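Long-range contacts in malic enzyme (Entamoeba histolytica, PDB 3NV9), which probably catalyses the oxidative decarboxylation of malate to pyruvate with a nicotinamide dinucleotide as acceptor, working as a dimer with a Rossmann-type cofactor domain: residues E219-F224 / K247-D252; S229-C234 / V297-S302; S256-R261 / T279-K284. All coordinates share one frame; numbering follows the deposited sequence.

Strand 222-225 is the first strand, in chain order, of the sheet of the dinucleotide-binding domain, and helix 229-240 follows it. Contact 1 closes the first loop, where 247-252 returns through that helix to lie parallel beside 219-224. The chain then turns back through the short strand 255-256, and contact 3 closes a separate loop by joining 256-261 to 279-284 around helices 262-266 and 271-279. Only afterwards does strand 297-300 enter the sheet, so that 222-225 lies between 248-252 and 297-300, and contact 2 brings 297-302 to the start of helix 229-240. Contacts 1 and 2 cross along the chain; contact 3 is nested within the loop of contact 2 and touches contact 1 through Asp-252 and Arg-261.

Contact 1 of 3, residues E219-F224 / K247-D252; sequences ECRMVF and KIVMFD
The Lys-247 side chain packs over the backbone of Glu-219 and Cys-220, its CB 3.6 Å from Cys-220 O and its CE against Glu-219 CA. Its ammonium group forms a long salt bridge to Glu-219, OE2 to NZ 3.9 Å, which water 1 also spans through a weak bond to NZ; Asp-244 and the carbonyl of His-218 hold NZ from outside. The carbonyl O of Lys-247 accepts the amide of Met-222 and a bond from water 2, which accepts a weak bond from Arg-221 NH2, a group also bonded to Ala-291 O. Ile-248 sets CG1 against Met-222 CB at 4.0 Å and CG2 obliquely against CE1 of the Phe-224 ring. Val-249 clasps the first strand through its backbone: its N donates to Met-222 O, and its O receives Phe-224 N at 2.7 Å while lying at the edge of the Phe-224 ring. Met-250 brings CB within 4.1 Å of Phe-224 CB on the face shared with Ile-248. On the other face Phe-251, with CG beside its backbone N (chi1 -63°), reaches Val-223 CG1 through CE1 at 3.7 Å, and its N bonds to Phe-224 O at 2.8 Å. This is the parallel pairing of a beta-alpha-beta unit, completed by helix 229-240. Interior backbone bonds and apolar side chains thus hold the pairing, with Arg-221 at its start beside a Glu-219/Lys-247 pair whose long bridge suggests a modest contribution.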
loop_
_atom_site.group_PDB
_atom_site.type_symbol
_atom_site.label_atom_id
_atom_site.label_comp_id
_atom_site.label_asym_id
_atom_site.label_seq_id
_atom_site.Cartn_x
_atom_site.Cartn_y
_atom_site.Cartn_z
ATOM N N GLU A 219 -23.356 -7.184 38.376
ATOM C CA GLU A 219 -24.630 -6.849 38.994
ATOM C C GLU A 219 -25.475 -5.882 38.138
ATOM O O GLU A 219 -26.568 -5.465 38.575
ATOM C CB GLU A 219 -24.439 -6.348 40.444
ATOM C CG GLU A 219 -23.787 -7.443 41.438
ATOM C CD GLU A 219 -24.632 -8.780 41.595
ATOM O OE1 GLU A 219 -25.859 -8.686 41.913
ATOM O OE2 GLU A 219 -24.070 -9.918 41.412
ATOM N N CYS A 220 -24.988 -5.564 36.923
ATOM C CA CYS A 220 -25.713 -4.711 35.945
ATOM C C CYS A 220 -26.613 -5.385 34.903
ATOM O O CYS A 220 -26.204 -6.296 34.202
ATOM C CB CYS A 220 -24.756 -3.807 35.206
ATOM S SG CYS A 220 -23.942 -2.646 36.277
ATOM N N ARG A 221 -27.831 -4.888 34.768
ATOM C CA ARG A 221 -28.640 -5.330 33.673
ATOM C C ARG A 221 -28.231 -4.553 32.408
ATOM O O ARG A 221 -28.270 -3.314 32.352
ATOM C CB ARG A 221 -30.137 -5.150 34.010
ATOM C CG ARG A 221 -30.709 -6.106 35.115
ATOM C CD ARG A 221 -32.286 -6.002 35.139
ATOM N NE ARG A 221 -32.777 -6.387 33.817
ATOM C CZ ARG A 221 -33.348 -5.568 32.932
ATOM N NH1 ARG A 221 -33.590 -4.288 33.204
ATOM N NH2 ARG A 221 -33.659 -6.042 31.740
ATOM N N MET A 222 -27.870 -5.293 31.380
ATOM C CA MET A 222 -27.422 -4.673 30.140
ATOM C C MET A 222 -28.305 -5.060 28.948
ATOM O O MET A 222 -28.505 -6.263 28.708
ATOM C CB MET A 222 -25.976 -5.066 29.896
ATOM C CG MET A 222 -25.061 -4.611 31.038
ATOM S SD MET A 222 -23.400 -5.030 30.571
ATOM C CE MET A 222 -22.533 -4.849 32.169
ATOM N N VAL A 223 -28.834 -4.049 28.234
ATOM C CA VAL A 223 -29.595 -4.267 26.986
ATOM C C VAL A 223 -28.789 -3.859 25.713
ATOM O O VAL A 223 -28.399 -2.699 25.584
ATOM C CB VAL A 223 -30.916 -3.484 26.975
ATOM C CG1 VAL A 223 -31.725 -3.755 25.649
ATOM C CG2 VAL A 223 -31.749 -3.811 28.210
ATOM N N PHE A 224 -28.589 -4.802 24.786
ATOM C CA PHE A 224 -27.920 -4.555 23.528
ATOM C C PHE A 224 -28.872 -4.409 22.321
ATOM O O PHE A 224 -29.580 -5.349 21.996
ATOM C CB PHE A 224 -26.918 -5.656 23.254
ATOM C CG PHE A 224 -25.786 -5.693 24.242
ATOM C CD1 PHE A 224 -25.969 -6.244 25.516
ATOM C CD2 PHE A 224 -24.514 -5.224 23.889
ATOM C CE1 PHE A 224 -24.880 -6.305 26.454
ATOM C CE2 PHE A 224 -23.418 -5.287 24.796
ATOM C CZ PHE A 224 -23.604 -5.802 26.092
ATOM N N LYS A 247 -28.243 -11.519 33.082
ATOM C CA LYS A 247 -28.757 -10.155 33.256
ATOM C C LYS A 247 -28.737 -9.341 31.940
ATOM O O LYS A 247 -28.991 -8.138 31.950
ATOM C CB LYS A 247 -27.956 -9.409 34.339
ATOM C CG LYS A 247 -28.008 -10.005 35.762
ATOM C CD LYS A 247 -27.669 -8.877 36.774
ATOM C CE LYS A 247 -27.405 -9.369 38.213
ATOM N NZ LYS A 247 -26.287 -10.363 38.257
ATOM N N ILE A 248 -28.428 -10.016 30.841
ATOM C CA ILE A 248 -28.127 -9.404 29.539
ATOM C C ILE A 248 -29.215 -9.744 28.480
ATOM O O ILE A 248 -29.577 -10.904 28.322
ATOM C CB ILE A 248 -26.721 -9.898 29.052
ATOM C CG1 ILE A 248 -25.609 -9.069 29.697
ATOM C CG2 ILE A 248 -26.552 -9.777 27.560
ATOM C CD1 ILE A 248 -24.273 -9.559 29.352
ATOM N N VAL A 249 -29.734 -8.750 27.757
ATOM C CA VAL A 249 -30.552 -9.077 26.597
ATOM C C VAL A 249 -29.988 -8.434 25.322
ATOM O O VAL A 249 -29.803 -7.205 25.300
ATOM C CB VAL A 249 -31.973 -8.454 26.648
ATOM C CG1 VAL A 249 -32.942 -9.288 25.817
ATOM C CG2 VAL A 249 -32.447 -8.147 28.033
ATOM N N MET A 250 -29.807 -9.223 24.267
ATOM C CA MET A 250 -29.620 -8.657 22.916
ATOM C C MET A 250 -30.897 -8.650 21.989
ATOM O O MET A 250 -31.659 -9.616 21.973
ATOM C CB MET A 250 -28.444 -9.349 22.241
ATOM C CG MET A 250 -28.237 -8.981 20.818
ATOM S SD MET A 250 -26.498 -9.181 20.429
ATOM C CE MET A 250 -26.311 -10.834 19.875
ATOM N N PHE A 251 -31.123 -7.583 21.216
ATOM C CA PHE A 251 -32.211 -7.587 20.208
ATOM C C PHE A 251 -31.697 -7.530 18.761
ATOM O O PHE A 251 -30.768 -6.771 18.447
ATOM C CB PHE A 251 -33.211 -6.456 20.419
ATOM C CG PHE A 251 -33.964 -6.526 21.717
ATOM C CD1 PHE A 251 -33.322 -6.240 22.944
ATOM C CD2 PHE A 251 -35.343 -6.848 21.736
ATOM C CE1 PHE A 251 -34.040 -6.304 24.169
ATOM C CE2 PHE A 251 -36.084 -6.887 22.973
ATOM C CZ PHE A 251 -35.438 -6.628 24.173
ATOM N N ASP A 252 -32.286 -8.344 17.878
ATOM C CA ASP A 252 -32.089 -8.155 16.446
ATOM C C ASP A 252 -33.348 -7.498 15.826
ATOM O O ASP A 252 -34.192 -6.971 16.573
ATOM C CB ASP A 252 -31.686 -9.467 15.786
ATOM C CG ASP A 252 -32.796 -10.460 15.766
ATOM O OD1 ASP A 252 -33.901 -10.084 16.195
ATOM O OD2 ASP A 252 -32.553 -11.602 15.334
HETATM O O HOH W 1 -26.308 -11.758 41.437
HETATM O O HOH W 2 -31.560 -7.729 31.410
#

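Contact 2 of 3, residues S229-C234 / V297-S302; sequences SSNTTC and VLISLS
Asn-231 extends its carboxamide from the first turn of helix 229-240 to the end of strand 297-300, with CG turned to an unusual chi1 of -114°. The flat group arrives with both of its polar atoms near the strand. ND2 makes a weak but fairly straight bond to Ile-299 O, 3.4 Å long with 165° at the hydrogen, and also donates to Gly-226 O. OD1 instead lies 3.7 Å from Ile-299 CG2, the branch anti to the backbone N, and is buried with no polar partner in the model. Asn-231 also touches Phe-224 of the strand beside 297-300. The arrangement belongs to the Rossmann-type sheet of the NAD-binding domain, in which the first turn of the helix after strand 222-225 meets the C-terminal end of the neighbouring strand 297-300. The turn leading into that helix, Gly-Ala-Gly from Gly-226, is consistent with the glycine-rich loop of Rossmann dinucleotide-binding domains, although no cofactor is bound in this model. Leu-301, just past the strand, brings CD1 to Ser-230 CB at 3.7 Å. Ser-230 OG bonds to Asp-194 O. Water 3 joins the backbones, accepting from Asn-231 N at 3.0 Å and donating to Leu-301 O at 2.9 Å.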
loop_
_atom_site.group_PDB
_atom_site.type_symbol
_atom_site.label_atom_id
_atom_site.label_comp_id
_atom_site.label_asym_id
_atom_site.label_seq_id
_atom_site.Cartn_x
_atom_site.Cartn_y
_atom_site.Cartn_z
ATOM N N SER A 229 -22.129 -7.423 13.891
ATOM C CA SER A 229 -20.848 -8.055 14.233
ATOM C C SER A 229 -20.162 -7.309 15.358
ATOM O O SER A 229 -19.540 -7.937 16.196
ATOM C CB SER A 229 -19.933 -8.174 13.040
ATOM O OG SER A 229 -19.428 -6.894 12.687
ATOM N N SER A 230 -20.304 -5.983 15.391
ATOM C CA SER A 230 -19.790 -5.178 16.548
ATOM C C SER A 230 -20.471 -5.507 17.874
ATOM O O SER A 230 -19.805 -5.842 18.835
ATOM C CB SER A 230 -19.864 -3.675 16.303
ATOM O OG SER A 230 -19.033 -3.351 15.196
ATOM N N ASN A 231 -21.789 -5.384 17.911
ATOM C CA ASN A 231 -22.536 -5.613 19.128
ATOM C C ASN A 231 -22.356 -7.009 19.738
ATOM O O ASN A 231 -22.229 -7.162 20.977
ATOM C CB ASN A 231 -24.004 -5.280 18.920
ATOM C CG ASN A 231 -24.442 -4.099 19.749
ATOM O OD1 ASN A 231 -23.612 -3.338 20.240
ATOM N ND2 ASN A 231 -25.749 -3.963 19.955
ATOM N N THR A 232 -22.359 -7.998 18.855
ATOM C CA THR A 232 -22.132 -9.400 19.159
ATOM C C THR A 232 -20.797 -9.560 19.891
ATOM O O THR A 232 -20.712 -10.265 20.913
ATOM C CB THR A 232 -22.141 -10.223 17.813
ATOM O OG1 THR A 232 -23.462 -10.656 17.519
ATOM C CG2 THR A 232 -21.291 -11.427 17.850
ATOM N N THR A 233 -19.750 -8.921 19.364
ATOM C CA THR A 233 -18.414 -9.048 19.935
ATOM C C THR A 233 -18.319 -8.253 21.225
ATOM O O THR A 233 -17.614 -8.677 22.134
ATOM C CB THR A 233 -17.323 -8.651 18.956
ATOM O OG1 THR A 233 -17.621 -9.202 17.665
ATOM C CG2 THR A 233 -15.957 -9.149 19.428
ATOM N N CYS A 234 -19.066 -7.140 21.292
ATOM C CA CYS A 234 -19.140 -6.290 22.496
ATOM C C CYS A 234 -19.704 -7.085 23.651
ATOM O O CYS A 234 -19.152 -7.056 24.738
ATOM C CB CYS A 234 -19.956 -5.029 22.287
ATOM S SG CYS A 234 -19.107 -3.817 21.251
ATOM N N VAL A 297 -27.371 -0.365 31.620
ATOM C CA VAL A 297 -26.531 -0.159 30.471
ATOM C C VAL A 297 -27.388 -0.473 29.228
ATOM O O VAL A 297 -28.156 -1.450 29.202
ATOM C CB VAL A 297 -25.259 -1.085 30.550
ATOM C CG1 VAL A 297 -24.381 -1.011 29.295
ATOM C CG2 VAL A 297 -24.428 -0.771 31.815
ATOM N N LEU A 298 -27.259 0.385 28.216
ATOM C CA LEU A 298 -27.941 0.253 26.943
ATOM C C LEU A 298 -26.865 0.547 25.942
ATOM O O LEU A 298 -26.224 1.640 26.000
ATOM C CB LEU A 298 -29.059 1.299 26.820
ATOM C CG LEU A 298 -29.827 1.462 25.487
ATOM C CD1 LEU A 298 -30.118 0.110 24.906
ATOM C CD2 LEU A 298 -31.156 2.277 25.667
ATOM N N ILE A 299 -26.653 -0.412 25.045
ATOM C CA ILE A 299 -25.572 -0.320 24.073
ATOM C C ILE A 299 -26.119 -0.611 22.666
ATOM O O ILE A 299 -26.649 -1.730 22.426
ATOM C CB ILE A 299 -24.402 -1.307 24.421
ATOM C CG1 ILE A 299 -23.740 -0.964 25.759
ATOM C CG2 ILE A 299 -23.370 -1.313 23.355
ATOM C CD1 ILE A 299 -22.494 -1.872 26.079
ATOM N N SER A 300 -26.017 0.378 21.778
ATOM C CA SER A 300 -26.369 0.222 20.361
ATOM C C SER A 300 -25.250 0.613 19.381
ATOM O O SER A 300 -24.589 1.645 19.566
ATOM C CB SER A 300 -27.613 1.053 20.017
ATOM O OG SER A 300 -28.020 0.800 18.669
ATOM N N LEU A 301 -25.085 -0.223 18.348
ATOM C CA LEU A 301 -24.274 0.037 17.150
ATOM C C LEU A 301 -25.008 -0.562 15.943
ATOM O O LEU A 301 -24.564 -1.533 15.302
ATOM C CB LEU A 301 -22.862 -0.553 17.253
ATOM C CG LEU A 301 -21.810 0.399 16.655
ATOM C CD1 LEU A 301 -20.372 -0.042 16.937
ATOM C CD2 LEU A 301 -22.029 0.701 15.116
ATOM N N SER A 302 -26.160 0.031 15.669
ATOM C CA SER A 302 -26.998 -0.342 14.564
ATOM C C SER A 302 -26.248 -0.004 13.284
ATOM O O SER A 302 -25.983 1.166 13.010
ATOM C CB SER A 302 -28.313 0.452 14.679
ATOM O OG SER A 302 -29.009 0.522 13.440
HETATM O O HOH W 3 -23.335 -4.114 15.633
#

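Contact 3 of 3, residues S256-R261 / T279-K284; sequences SLHNGR and TTNPSK
Two loops meet at the outer end of the NAD-binding domain, one following the edge strand 255-256 and the other leaving helix 271-279; each contains a type I beta turn, His-258 to Arg-261 and Asn-281 to Lys-284. Asn-281 reaches across with CG anti to its backbone N (chi1 176°). Its ND2 donates to Leu-257 O at 2.6 Å, the oxygen lying near the amide plane and the donor sitting above the carbonyl plane, and makes a weaker, bent bond to Ser-256 OG at 3.1 Å. Phe-285 is a common outside partner, its O bonded to Ser-256 OG and its N to Asn-281 OD1. Lys-284 crosses the His-258 ring at about a right angle, with CG over one face in a CH-pi contact 3.7 Å from the centroid; Arg-261 CG lies over the opposite face. Gly-260 N lies near the ring plane and donates to ND1 at 2.9 Å, which fixes the ring's rotation. Bent at chi2 and chi3, the lysine chain continues past the ring to bond NZ to Asn-259 OD1 at 3.0 Å. Water 4 accepts from Asn-259 N and donates weakly to Asn-281 O. Because ND1 accepts the amide of Gly-260, it is probably unprotonated, consistent with a neutral imidazole near the lysine ammonium; the contact thus pairs the buried Asn-281 carboxamide bonds with the more exposed CH-pi contact of Lys-284 with His-258.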
loop_
_atom_site.group_PDB
_atom_site.type_symbol
_atom_site.label_atom_id
_atom_site.label_comp_id
_atom_site.label_asym_id
_atom_site.label_seq_id
_atom_site.Cartn_x
_atom_site.Cartn_y
_atom_site.Cartn_z
ATOM N N SER A 256 -36.075 -10.040 20.724
ATOM C CA SER A 256 -34.972 -10.450 21.599
ATOM C C SER A 256 -34.392 -11.793 21.244
ATOM O O SER A 256 -35.032 -12.592 20.571
ATOM C CB SER A 256 -35.308 -10.361 23.089
ATOM O OG SER A 256 -36.066 -11.456 23.568
ATOM N N LEU A 257 -33.141 -11.983 21.632
ATOM C CA LEU A 257 -32.464 -13.232 21.448
ATOM C C LEU A 257 -32.657 -14.030 22.749
ATOM O O LEU A 257 -32.620 -13.483 23.877
ATOM C CB LEU A 257 -30.986 -13.017 21.126
ATOM C CG LEU A 257 -30.581 -12.797 19.660
ATOM C CD1 LEU A 257 -31.197 -11.513 19.115
ATOM C CD2 LEU A 257 -29.052 -12.805 19.455
ATOM N N HIS A 258 -32.919 -15.324 22.553
ATOM C CA HIS A 258 -33.311 -16.265 23.622
ATOM C C HIS A 258 -33.285 -17.655 23.000
ATOM O O HIS A 258 -33.128 -17.781 21.782
ATOM C CB HIS A 258 -34.683 -15.909 24.224
ATOM C CG HIS A 258 -35.820 -15.880 23.236
ATOM N ND1 HIS A 258 -36.192 -16.974 22.479
ATOM C CD2 HIS A 258 -36.690 -14.891 22.908
ATOM C CE1 HIS A 258 -37.226 -16.653 21.717
ATOM N NE2 HIS A 258 -37.552 -15.396 21.958
ATOM N N ASN A 259 -33.412 -18.699 23.823
ATOM C CA ASN A 259 -33.268 -20.086 23.327
ATOM C C ASN A 259 -34.430 -20.608 22.471
ATOM O O ASN A 259 -34.337 -21.712 21.958
ATOM C CB ASN A 259 -32.894 -21.090 24.448
ATOM C CG ASN A 259 -33.985 -21.251 25.502
ATOM O OD1 ASN A 259 -35.167 -21.005 25.256
ATOM N ND2 ASN A 259 -33.578 -21.677 26.699
ATOM N N GLY A 260 -35.489 -19.802 22.308
ATOM C CA GLY A 260 -36.608 -20.135 21.402
ATOM C C GLY A 260 -36.581 -19.523 19.984
ATOM O O GLY A 260 -37.640 -19.397 19.311
ATOM N N ARG A 261 -35.383 -19.133 19.538
ATOM C CA ARG A 261 -35.176 -18.606 18.186
ATOM C C ARG A 261 -34.726 -19.719 17.225
ATOM O O ARG A 261 -33.518 -19.913 16.999
ATOM C CB ARG A 261 -34.181 -17.422 18.191
ATOM C CG ARG A 261 -34.580 -16.170 19.035
ATOM C CD ARG A 261 -35.708 -15.322 18.415
ATOM N NE ARG A 261 -35.366 -14.841 17.076
ATOM C CZ ARG A 261 -35.005 -13.593 16.783
ATOM N NH1 ARG A 261 -34.920 -12.671 17.731
ATOM N NH2 ARG A 261 -34.718 -13.262 15.532
ATOM N N THR A 279 -27.297 -18.479 26.136
ATOM C CA THR A 279 -26.684 -18.050 27.424
ATOM C C THR A 279 -27.267 -16.779 28.059
ATOM O O THR A 279 -26.983 -16.470 29.213
ATOM C CB THR A 279 -25.151 -17.836 27.238
ATOM O OG1 THR A 279 -24.939 -16.942 26.134
ATOM C CG2 THR A 279 -24.444 -19.141 26.946
ATOM N N THR A 280 -28.077 -16.033 27.325
ATOM C CA THR A 280 -28.511 -14.715 27.807
ATOM C C THR A 280 -30.009 -14.646 27.941
ATOM O O THR A 280 -30.706 -15.556 27.486
ATOM C CB THR A 280 -27.985 -13.558 26.896
ATOM O OG1 THR A 280 -28.488 -13.693 25.547
ATOM C CG2 THR A 280 -26.431 -13.557 26.877
ATOM N N ASN A 281 -30.496 -13.585 28.582
ATOM C CA ASN A 281 -31.918 -13.196 28.528
ATOM C C ASN A 281 -32.855 -14.367 28.887
ATOM O O ASN A 281 -33.718 -14.738 28.069
ATOM C CB ASN A 281 -32.233 -12.659 27.109
ATOM C CG ASN A 281 -33.694 -12.306 26.910
ATOM O OD1 ASN A 281 -34.336 -11.711 27.773
ATOM N ND2 ASN A 281 -34.214 -12.643 25.750
ATOM N N PRO A 282 -32.667 -14.969 30.099
ATOM C CA PRO A 282 -33.434 -16.145 30.533
ATOM C C PRO A 282 -34.915 -15.836 30.464
ATOM O O PRO A 282 -35.671 -16.636 29.954
ATOM C CB PRO A 282 -33.012 -16.321 32.000
ATOM C CG PRO A 282 -31.664 -15.642 32.073
ATOM C CD PRO A 282 -31.887 -14.420 31.219
ATOM N N SER A 283 -35.271 -14.648 30.949
ATOM C CA SER A 283 -36.598 -14.013 30.882
ATOM C C SER A 283 -37.384 -13.904 29.518
ATOM O O SER A 283 -38.584 -13.623 29.516
ATOM C CB SER A 283 -36.437 -12.619 31.489
ATOM O OG SER A 283 -37.675 -12.001 31.681
ATOM N N LYS A 284 -36.732 -14.124 28.374
ATOM C CA LYS A 284 -37.403 -13.976 27.065
ATOM C C LYS A 284 -38.085 -12.635 26.831
ATOM O O LYS A 284 -39.206 -12.611 26.337
ATOM C CB LYS A 284 -38.458 -15.062 26.867
ATOM C CG LYS A 284 -38.073 -16.150 25.877
ATOM C CD LYS A 284 -37.197 -17.212 26.480
ATOM C CE LYS A 284 -37.536 -18.575 25.867
ATOM N NZ LYS A 284 -37.280 -19.654 26.835
HETATM O O HOH W 4 -33.846 -17.867 26.871
#